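Side-chain contacts in probable fatty acyl-CoA transferase Rv3272 (Mycobacterium tuberculosis, PDB 5YX6), which binds fatty acyl-CoAs of varying chain length, palmitoyl-CoA most tightly, and probably acts in fatty acid metabolism as a family III CoA transferase: residues V38-A43 against T64-N69; V78-E83 against Q87-L92; S251-T256 against Y260-A265. All blocks are in the same frame, centred on the assembly; numbering follows the deposited sequence.

Contact 1. Residues V38-A43 against T64-N69; sequences VIKVEA and TYFLPN
The amino group of K40 is gripped from two sources: NZ forms a salt bridge with OE1 of E47 and a hydrogen bond with OD1 of N70, and in reaching them the lysine chain passes the ring of F66. What touches the ring is the methylene next to the charge, with CE of K40 3.8 Å from CE1 of F66. It lies at the ring edge, near the ring plane, and not over a face; the two side chains slide past each other in opposite directions. Bends at chi3 and chi4 (80° and 65°) fold the end of K40 round, while F66 has CG anti to its backbone N (chi1 -179°), which carries the ring across to the strand. Two residues along, E42 approaches the same ring carbon more loosely, OE2 of E42 lying 4.5 Å from CE1 of F66. K40 and E42 both point toward F66 because alternate residues of a strand share a face. That strand, 37-42, belongs to the parallel sheet of the Rossmann fold domain, where it runs between 14-17 and the outermost strand 74-77. The partner 64-69 is a loop whose residues 64-68 have helical backbone angles without the regular bonds; N69 N gives F66 O a weak bond of 3.4 Å. The backbones stay well apart, K40 CA and N69 CA being 11.3 Å from each other, and long side chains span the gap. The E42 carboxylate is fixed from both of its oxygens: OE1 meets R50 in a salt bridge and S75 OG in a hydrogen bond, and OE2 takes the backbone N of E47. The F66 side chain also packs on E47 and R50, while T64 and P68 lean on M219 of the second subunit.

Contact 2. Residues V78-E83 against Q87-L92; sequences VDLTTE and QQMLRL
A strand-to-helix connection of the Rossmann fold is at work here: the chain leaves strand 74-77 at V78, makes a type I beta turn from D79 to T82 and enters helix 83-94, whose second turn packs its side chains against the connection. E83 and Q87 share the first-turn backbone bond, Q87 N to E83 O, 3.1 Å long with an N-H...O angle of 158°. Their side chains lie next to each other and point the same way, carboxylate and amide planes 25° apart. E83 OE2 and Q87 OE1 come to 3.6 Å without bonding, and CG of Q87 rests beside the E83 carbonyl. Deeper down, a methyl of L80 bears on the methionine: CD2 of L80 is 3.7 Å from CG of M89, the two side chains crossing at about a right angle. M89 is bent at chi2 (-56°) and again at chi3, which curls its sulfur and CE away from a straight course; CE of M89 ends 4.4 Å from CG2 of V78. That same V78 methyl is passed by the extended side chain of Q88, with OE1 of Q88 3.5 Å from CG2 of V78. The turn itself is drawn together at the carbonyl of D79, whose O receives both T82 N and T82 OG1, each at 3.3 Å. T82 is the N-cap residue, and its hydroxyl oxygen also takes a weak bond from A85 N. The T81 hydroxyl bonds to OD1 of D79 (OG1 to OD1 2.9 Å), coming from above the carboxylate plane. Beyond the two segments, M89 packs on F18 and on L391 near the C-terminus, Q88 also touches L391, and on another flank of the helix L90 lies against L118 and R121 of helix 115-121.

Contact 3. Residues S251-T256 against Y260-A265; sequences SDAFRT and YIVISA
Y260 lays its ring obliquely across R255, one face over the R255 CA, at the turn end of this antiparallel beta hairpin. CG of R255 sits 3.5 Å from CE2 of Y260 and 3.3 Å from its OH; the R255 guanidinium stands 83° to the ring and has the Y260 hydroxyl at its edge, too far for a hydrogen bond. The methyl of A253 fills the hollow between two larger neighbours on this face, its CB lying 4.3 Å from CD2 of Y260 and 4.2 Å from CG2 of V262. The row ends in S251 OG and S264 OG, sharing a hydrogen bond of 2.9 Å.

F254, I261 and I263 lie on the other face, as does D252. The F254 ring lies across I263 at about a right angle, CE2 of F254 being 4.1 Å from CB of I263. Near the turn, CG2 of T256 rests against CG2 of I261 at 3.5 Å. With CG1 of I261 anti to the backbone N (chi1 -173°), its CG2 is the branch turned to meet that methyl. Paired backbone bonds join D252 with I263 and F254 with I261.

Y260, V262 and S264 pack on P166, L147 and I145 of the second subunit. Helix 299-310 covers F254, helix 315-324 covers I261 and I263, and strand 328-331 continues the sheet beyond 260-264.

Overall arrangement
Contacts 1 and 2 lie on the same side of the chain's centre and meet directly: the E42 carbonyl O and V78 N, 3.0 Å apart, probably hydrogen-bond, and CG1 of V41 packs 4.0 Å from SD of M89. Their centres are 19 Å apart. Contact 3 lies on the opposite side of the chain's centre, its own centre 41 Å from that of contact 1 and 57 Å from that of contact 2, in the three-stranded antiparallel sheet that probably belongs to the small domain. Contacts 1 and 3 both reach the second subunit of the homodimer. All three lie away from D175, the inferred nucleophile, and from the benzamidine pocket of N124, R193, E194 and G197.

Contact 1. Residues V38-A43 against T64-N69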
loop_
_atom_site.group_PDB
_atom_site.type_symbol
_atom_site.label_atom_id
_atom_site.label_comp_id
_atom_site.label_asym_id
_atom_site.label_seq_id
_atom_site.Cartn_x
_atom_site.Cartn_y
_atom_site.Cartn_z
ATOM N N VAL A 38 -0.845 1.001 23.068
ATOM C CA VAL A 38 -1.906 0.330 22.331
ATOM C C VAL A 38 -2.365 -0.931 23.047
ATOM O O VAL A 38 -1.593 -1.851 23.275
ATOM C CB VAL A 38 -1.453 -0.031 20.903
ATOM C CG1 VAL A 38 -2.517 -0.858 20.197
ATOM C CG2 VAL A 38 -1.118 1.236 20.118
ATOM N N ILE A 39 -3.638 -0.958 23.410
ATOM C CA ILE A 39 -4.184 -2.052 24.199
ATOM C C ILE A 39 -5.058 -2.936 23.328
ATOM O O ILE A 39 -6.111 -2.496 22.860
ATOM C CB ILE A 39 -5.022 -1.533 25.388
ATOM C CG1 ILE A 39 -4.193 -0.602 26.266
ATOM C CG2 ILE A 39 -5.589 -2.696 26.196
ATOM C CD1 ILE A 39 -4.995 0.015 27.384
ATOM N N LYS A 40 -4.597 -4.164 23.088
ATOM C CA LYS A 40 -5.380 -5.159 22.364
ATOM C C LYS A 40 -6.550 -5.617 23.221
ATOM O O LYS A 40 -6.398 -5.820 24.418
ATOM C CB LYS A 40 -4.532 -6.375 21.983
ATOM C CG LYS A 40 -3.616 -6.200 20.808
ATOM C CD LYS A 40 -2.989 -7.535 20.431
ATOM C CE LYS A 40 -3.932 -8.407 19.599
ATOM N NZ LYS A 40 -4.248 -7.809 18.264
ATOM N N VAL A 41 -7.713 -5.764 22.601
ATOM C CA VAL A 41 -8.860 -6.375 23.245
ATOM C C VAL A 41 -9.129 -7.722 22.571
ATOM O O VAL A 41 -9.531 -7.767 21.413
ATOM C CB VAL A 41 -10.103 -5.470 23.158
ATOM C CG1 VAL A 41 -11.328 -6.166 23.754
ATOM C CG2 VAL A 41 -9.833 -4.117 23.852
ATOM N N GLU A 42 -8.887 -8.822 23.284
ATOM C CA GLU A 42 -9.014 -10.149 22.676
ATOM C C GLU A 42 -10.133 -10.963 23.318
ATOM O O GLU A 42 -10.537 -10.708 24.458
ATOM C CB GLU A 42 -7.691 -10.910 22.780
ATOM C CG GLU A 42 -6.467 -10.073 22.388
ATOM C CD GLU A 42 -5.154 -10.848 22.457
ATOM O OE1 GLU A 42 -4.201 -10.333 23.084
ATOM O OE2 GLU A 42 -5.067 -11.956 21.880
ATOM N N ALA A 43 -10.627 -11.945 22.570
ATOM C CA ALA A 43 -11.586 -12.902 23.090
ATOM C C ALA A 43 -10.908 -13.730 24.169
ATOM O O ALA A 43 -9.680 -13.841 24.162
ATOM C CB ALA A 43 -12.117 -13.793 21.967
ATOM N N THR A 64 3.319 -16.813 12.700
ATOM C CA THR A 64 3.749 -15.929 11.628
ATOM C C THR A 64 2.806 -14.756 11.346
ATOM O O THR A 64 3.234 -13.725 10.841
ATOM C CB THR A 64 3.934 -16.749 10.333
ATOM O OG1 THR A 64 4.029 -15.873 9.207
ATOM C CG2 THR A 64 2.751 -17.678 10.130
ATOM N N TYR A 65 1.535 -14.882 11.695
ATOM C CA TYR A 65 0.619 -13.768 11.480
ATOM C C TYR A 65 0.509 -12.873 12.719
ATOM O O TYR A 65 0.430 -11.648 12.598
ATOM C CB TYR A 65 -0.760 -14.285 11.055
ATOM C CG TYR A 65 -0.702 -15.040 9.745
ATOM C CD1 TYR A 65 -0.607 -14.367 8.529
ATOM C CD2 TYR A 65 -0.727 -16.433 9.724
ATOM C CE1 TYR A 65 -0.537 -15.063 7.327
ATOM C CE2 TYR A 65 -0.661 -17.138 8.531
ATOM C CZ TYR A 65 -0.567 -16.452 7.335
ATOM O OH TYR A 65 -0.502 -17.163 6.149
ATOM N N PHE A 66 0.511 -13.473 13.906
ATOM C CA PHE A 66 0.330 -12.693 15.124
ATOM C C PHE A 66 1.571 -11.901 15.565
ATOM O O PHE A 66 1.491 -10.706 15.837
ATOM C CB PHE A 66 -0.108 -13.599 16.279
ATOM C CG PHE A 66 -0.341 -12.856 17.563
ATOM C CD1 PHE A 66 -1.534 -12.176 17.768
ATOM C CD2 PHE A 66 0.639 -12.798 18.541
ATOM C CE1 PHE A 66 -1.760 -11.473 18.936
ATOM C CE2 PHE A 66 0.428 -12.097 19.709
ATOM C CZ PHE A 66 -0.780 -11.430 19.911
ATOM N N LEU A 67 2.712 -12.570 15.632
ATOM C CA LEU A 67 3.899 -11.980 16.247
ATOM C C LEU A 67 4.419 -10.666 15.622
ATOM O O LEU A 67 4.751 -9.729 16.355
ATOM C CB LEU A 67 5.035 -13.008 16.263
ATOM C CG LEU A 67 6.303 -12.526 16.972
ATOM C CD1 LEU A 67 6.541 -13.375 18.213
ATOM C CD2 LEU A 67 7.501 -12.565 16.060
ATOM N N PRO A 68 4.501 -10.582 14.280
ATOM C CA PRO A 68 5.129 -9.364 13.746
ATOM C C PRO A 68 4.345 -8.063 13.966
ATOM O O PRO A 68 4.963 -7.004 13.980
ATOM C CB PRO A 68 5.235 -9.652 12.243
ATOM C CG PRO A 68 5.095 -11.116 12.103
ATOM C CD PRO A 68 4.187 -11.545 13.209
ATOM N N ASN A 69 3.029 -8.129 14.144
ATOM C CA ASN A 69 2.238 -6.906 14.220
ATOM C C ASN A 69 1.641 -6.594 15.605
ATOM O O ASN A 69 0.734 -5.766 15.714
ATOM C CB ASN A 69 1.103 -6.944 13.192
ATOM C CG ASN A 69 1.604 -6.941 11.757
ATOM O OD1 ASN A 69 2.627 -6.337 11.436
ATOM N ND2 ASN A 69 0.858 -7.589 10.880
#

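Contact 2. Residues V78-E83 against Q87-L92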
loop_
_atom_site.group_PDB
_atom_site.type_symbol
_atom_site.label_atom_id
_atom_site.label_comp_id
_atom_site.label_asym_id
_atom_site.label_seq_id
_atom_site.Cartn_x
_atom_site.Cartn_y
_atom_site.Cartn_z
ATOM N N VAL A 78 -11.345 -10.392 27.305
ATOM C CA VAL A 78 -12.705 -10.086 27.690
ATOM C C VAL A 78 -13.713 -10.769 26.763
ATOM O O VAL A 78 -13.447 -10.943 25.574
ATOM C CB VAL A 78 -12.885 -8.550 27.682
ATOM C CG1 VAL A 78 -13.919 -8.106 26.665
ATOM C CG2 VAL A 78 -13.182 -8.024 29.076
ATOM N N ASP A 79 -14.866 -11.148 27.311
ATOM C CA ASP A 79 -15.977 -11.679 26.517
ATOM C C ASP A 79 -17.000 -10.578 26.286
ATOM O O ASP A 79 -17.777 -10.257 27.184
ATOM C CB ASP A 79 -16.639 -12.874 27.206
ATOM C CG ASP A 79 -17.847 -13.415 26.427
ATOM O OD1 ASP A 79 -18.080 -12.989 25.271
ATOM O OD2 ASP A 79 -18.574 -14.272 26.974
ATOM N N LEU A 80 -17.017 -10.029 25.075
ATOM C CA LEU A 80 -17.754 -8.796 24.795
ATOM C C LEU A 80 -19.287 -8.921 24.850
ATOM O O LEU A 80 -19.988 -7.907 24.907
ATOM C CB LEU A 80 -17.329 -8.259 23.426
ATOM C CG LEU A 80 -15.948 -7.594 23.368
ATOM C CD1 LEU A 80 -15.578 -7.267 21.924
ATOM C CD2 LEU A 80 -15.906 -6.340 24.226
ATOM N N THR A 81 -19.804 -10.150 24.856
ATOM C CA THR A 81 -21.255 -10.364 24.917
ATOM C C THR A 81 -21.855 -10.177 26.312
ATOM O O THR A 81 -23.048 -9.908 26.438
ATOM C CB THR A 81 -21.642 -11.770 24.426
ATOM O OG1 THR A 81 -20.939 -12.760 25.185
ATOM C CG2 THR A 81 -21.311 -11.931 22.952
ATOM N N THR A 82 -21.039 -10.321 27.353
ATOM C CA THR A 82 -21.533 -10.213 28.726
ATOM C C THR A 82 -21.565 -8.756 29.162
ATOM O O THR A 82 -20.791 -7.941 28.664
ATOM C CB THR A 82 -20.673 -11.015 29.715
ATOM O OG1 THR A 82 -19.467 -10.293 30.005
ATOM C CG2 THR A 82 -20.334 -12.379 29.138
ATOM N N GLU A 83 -22.452 -8.433 30.100
ATOM C CA GLU A 83 -22.608 -7.058 30.565
ATOM C C GLU A 83 -21.375 -6.539 31.301
ATOM O O GLU A 83 -21.070 -5.346 31.252
ATOM C CB GLU A 83 -23.833 -6.941 31.473
ATOM C CG GLU A 83 -24.094 -5.523 31.995
ATOM C CD GLU A 83 -24.649 -4.565 30.939
ATOM O OE1 GLU A 83 -25.012 -5.030 29.834
ATOM O OE2 GLU A 83 -24.715 -3.344 31.224
ATOM N N GLN A 87 -19.229 -2.958 30.406
ATOM C CA GLN A 87 -18.940 -1.892 31.353
ATOM C C GLN A 87 -17.447 -1.628 31.511
ATOM O O GLN A 87 -17.028 -0.484 31.672
ATOM C CB GLN A 87 -19.560 -2.207 32.711
ATOM C CG GLN A 87 -21.069 -2.066 32.726
ATOM C CD GLN A 87 -21.519 -0.692 32.255
ATOM O OE1 GLN A 87 -22.380 -0.578 31.378
ATOM N NE2 GLN A 87 -20.924 0.358 32.822
ATOM N N GLN A 88 -16.649 -2.687 31.495
ATOM C CA GLN A 88 -15.201 -2.543 31.581
ATOM C C GLN A 88 -14.656 -1.805 30.355
ATOM O O GLN A 88 -13.786 -0.936 30.467
ATOM C CB GLN A 88 -14.551 -3.917 31.706
ATOM C CG GLN A 88 -14.664 -4.511 33.090
ATOM C CD GLN A 88 -14.279 -5.968 33.122
ATOM O OE1 GLN A 88 -14.263 -6.642 32.093
ATOM N NE2 GLN A 88 -13.978 -6.472 34.306
ATOM N N MET A 89 -15.212 -2.137 29.195
ATOM C CA MET A 89 -14.817 -1.525 27.941
ATOM C C MET A 89 -15.242 -0.071 27.889
ATOM O O MET A 89 -14.531 0.760 27.325
ATOM C CB MET A 89 -15.413 -2.297 26.765
ATOM C CG MET A 89 -14.754 -3.655 26.506
ATOM S SD MET A 89 -12.966 -3.575 26.252
ATOM C CE MET A 89 -12.327 -3.918 27.898
ATOM N N LEU A 90 -16.409 0.232 28.453
ATOM C CA LEU A 90 -16.881 1.611 28.508
ATOM C C LEU A 90 -15.980 2.439 29.416
ATOM O O LEU A 90 -15.637 3.571 29.090
ATOM C CB LEU A 90 -18.335 1.684 28.982
ATOM C CG LEU A 90 -19.407 1.157 28.024
ATOM C CD1 LEU A 90 -20.731 0.983 28.734
ATOM C CD2 LEU A 90 -19.574 2.075 26.839
ATOM N N ARG A 91 -15.579 1.869 30.546
ATOM C CA ARG A 91 -14.688 2.570 31.462
ATOM C C ARG A 91 -13.291 2.719 30.873
ATOM O O ARG A 91 -12.645 3.750 31.050
ATOM C CB ARG A 91 -14.614 1.851 32.807
ATOM C CG ARG A 91 -15.873 2.005 33.635
ATOM C CD ARG A 91 -15.722 1.370 35.001
ATOM N NE ARG A 91 -16.916 0.615 35.361
ATOM C CZ ARG A 91 -16.969 -0.713 35.436
ATOM N NH1 ARG A 91 -15.890 -1.449 35.181
ATOM N NH2 ARG A 91 -18.107 -1.308 35.771
ATOM N N LEU A 92 -12.824 1.680 30.189
ATOM C CA LEU A 92 -11.519 1.724 29.559
ATOM C C LEU A 92 -11.521 2.771 28.431
ATOM O O LEU A 92 -10.556 3.513 28.262
ATOM C CB LEU A 92 -11.127 0.338 29.040
ATOM C CG LEU A 92 -9.704 0.130 28.528
ATOM C CD1 LEU A 92 -8.693 0.735 29.485
ATOM C CD2 LEU A 92 -9.421 -1.355 28.301
#

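Contact 3. Residues S251-T256 against Y260-A265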
loop_
_atom_site.group_PDB
_atom_site.type_symbol
_atom_site.label_atom_id
_atom_site.label_comp_id
_atom_site.label_asym_id
_atom_site.label_seq_id
_atom_site.Cartn_x
_atom_site.Cartn_y
_atom_site.Cartn_z
ATOM N N SER A 251 10.676 -1.075 -21.200
ATOM C CA SER A 251 10.455 -1.127 -19.759
ATOM C C SER A 251 9.754 -2.439 -19.419
ATOM O O SER A 251 8.526 -2.512 -19.367
ATOM C CB SER A 251 9.623 0.071 -19.287
ATOM O OG SER A 251 9.707 0.243 -17.882
ATOM N N ASP A 252 10.549 -3.480 -19.201
ATOM C CA ASP A 252 10.025 -4.828 -19.099
ATOM C C ASP A 252 11.089 -5.777 -18.574
ATOM O O ASP A 252 12.146 -5.351 -18.110
ATOM C CB ASP A 252 9.523 -5.301 -20.470
ATOM C CG ASP A 252 8.349 -6.271 -20.371
ATOM O OD1 ASP A 252 8.315 -7.084 -19.420
ATOM O OD2 ASP A 252 7.455 -6.217 -21.246
ATOM N N ALA A 253 10.778 -7.066 -18.620
ATOM C CA ALA A 253 11.727 -8.126 -18.325
ATOM C C ALA A 253 12.157 -8.756 -19.652
ATOM O O ALA A 253 11.323 -8.973 -20.540
ATOM C CB ALA A 253 11.109 -9.170 -17.393
ATOM N N PHE A 254 13.450 -9.043 -19.790
ATOM C CA PHE A 254 13.990 -9.559 -21.049
ATOM C C PHE A 254 14.871 -10.795 -20.865
ATOM O O PHE A 254 15.626 -10.891 -19.896
ATOM C CB PHE A 254 14.797 -8.465 -21.763
ATOM C CG PHE A 254 14.014 -7.208 -22.050
ATOM C CD1 PHE A 254 13.262 -7.090 -23.205
ATOM C CD2 PHE A 254 14.033 -6.142 -21.160
ATOM C CE1 PHE A 254 12.539 -5.938 -23.471
ATOM C CE2 PHE A 254 13.313 -4.988 -21.415
ATOM C CZ PHE A 254 12.564 -4.883 -22.573
ATOM N N ARG A 255 14.771 -11.741 -21.796
ATOM C CA ARG A 255 15.681 -12.882 -21.810
ATOM C C ARG A 255 17.119 -12.462 -22.034
ATOM O O ARG A 255 17.403 -11.552 -22.806
ATOM C CB ARG A 255 15.286 -13.895 -22.880
ATOM C CG ARG A 255 14.060 -14.721 -22.537
ATOM C CD ARG A 255 13.771 -15.767 -23.606
ATOM N NE ARG A 255 14.849 -16.762 -23.698
ATOM C CZ ARG A 255 15.040 -17.766 -22.842
ATOM N NH1 ARG A 255 14.246 -17.911 -21.784
ATOM N NH2 ARG A 255 16.046 -18.609 -23.034
ATOM N N THR A 256 18.021 -13.121 -21.320
ATOM C CA THR A 256 19.441 -12.987 -21.565
ATOM C C THR A 256 20.027 -14.375 -21.788
ATOM O O THR A 256 19.289 -15.328 -22.017
ATOM C CB THR A 256 20.160 -12.306 -20.401
ATOM O OG1 THR A 256 20.249 -13.227 -19.309
ATOM C CG2 THR A 256 19.386 -11.092 -19.955
ATOM N N TYR A 260 16.615 -13.754 -16.439
ATOM C CA TYR A 260 15.975 -12.573 -16.989
ATOM C C TYR A 260 16.546 -11.294 -16.392
ATOM O O TYR A 260 16.991 -11.283 -15.243
ATOM C CB TYR A 260 14.478 -12.620 -16.733
ATOM C CG TYR A 260 13.701 -13.399 -17.750
ATOM C CD1 TYR A 260 13.594 -14.784 -17.664
ATOM C CD2 TYR A 260 13.050 -12.748 -18.788
ATOM C CE1 TYR A 260 12.866 -15.502 -18.601
ATOM C CE2 TYR A 260 12.319 -13.450 -19.722
ATOM C CZ TYR A 260 12.229 -14.827 -19.627
ATOM O OH TYR A 260 11.495 -15.519 -20.565
ATOM N N ILE A 261 16.519 -10.215 -17.167
ATOM C CA ILE A 261 16.887 -8.910 -16.636
ATOM C C ILE A 261 15.720 -7.943 -16.811
ATOM O O ILE A 261 15.063 -7.920 -17.848
ATOM C CB ILE A 261 18.169 -8.327 -17.315
ATOM C CG1 ILE A 261 18.607 -7.033 -16.614
ATOM C CG2 ILE A 261 17.950 -8.067 -18.805
ATOM C CD1 ILE A 261 19.815 -6.370 -17.248
ATOM N N VAL A 262 15.467 -7.154 -15.778
ATOM C CA VAL A 262 14.474 -6.096 -15.838
ATOM C C VAL A 262 15.144 -4.765 -16.189
ATOM O O VAL A 262 16.054 -4.342 -15.492
ATOM C CB VAL A 262 13.734 -5.969 -14.494
ATOM C CG1 VAL A 262 12.752 -4.819 -14.533
ATOM C CG2 VAL A 262 13.039 -7.288 -14.146
ATOM N N ILE A 263 14.696 -4.124 -17.266
ATOM C CA ILE A 263 15.277 -2.869 -17.734
ATOM C C ILE A 263 14.220 -1.800 -17.961
ATOM O O ILE A 263 13.186 -2.063 -18.565
ATOM C CB ILE A 263 16.053 -3.050 -19.068
ATOM C CG1 ILE A 263 17.215 -4.032 -18.917
ATOM C CG2 ILE A 263 16.567 -1.720 -19.564
ATOM C CD1 ILE A 263 17.836 -4.445 -20.255
ATOM N N SER A 264 14.483 -0.589 -17.491
ATOM C CA SER A 264 13.650 0.547 -17.865
ATOM C C SER A 264 14.519 1.676 -18.416
ATOM O O SER A 264 15.249 2.334 -17.676
ATOM C CB SER A 264 12.823 1.043 -16.680
ATOM O OG SER A 264 11.871 1.994 -17.125
ATOM N N ALA A 265 14.435 1.886 -19.723
ATOM C CA ALA A 265 15.255 2.872 -20.401
ATOM C C ALA A 265 14.498 3.434 -21.594
ATOM O O ALA A 265 14.836 3.161 -22.743
ATOM C CB ALA A 265 16.577 2.262 -20.834
#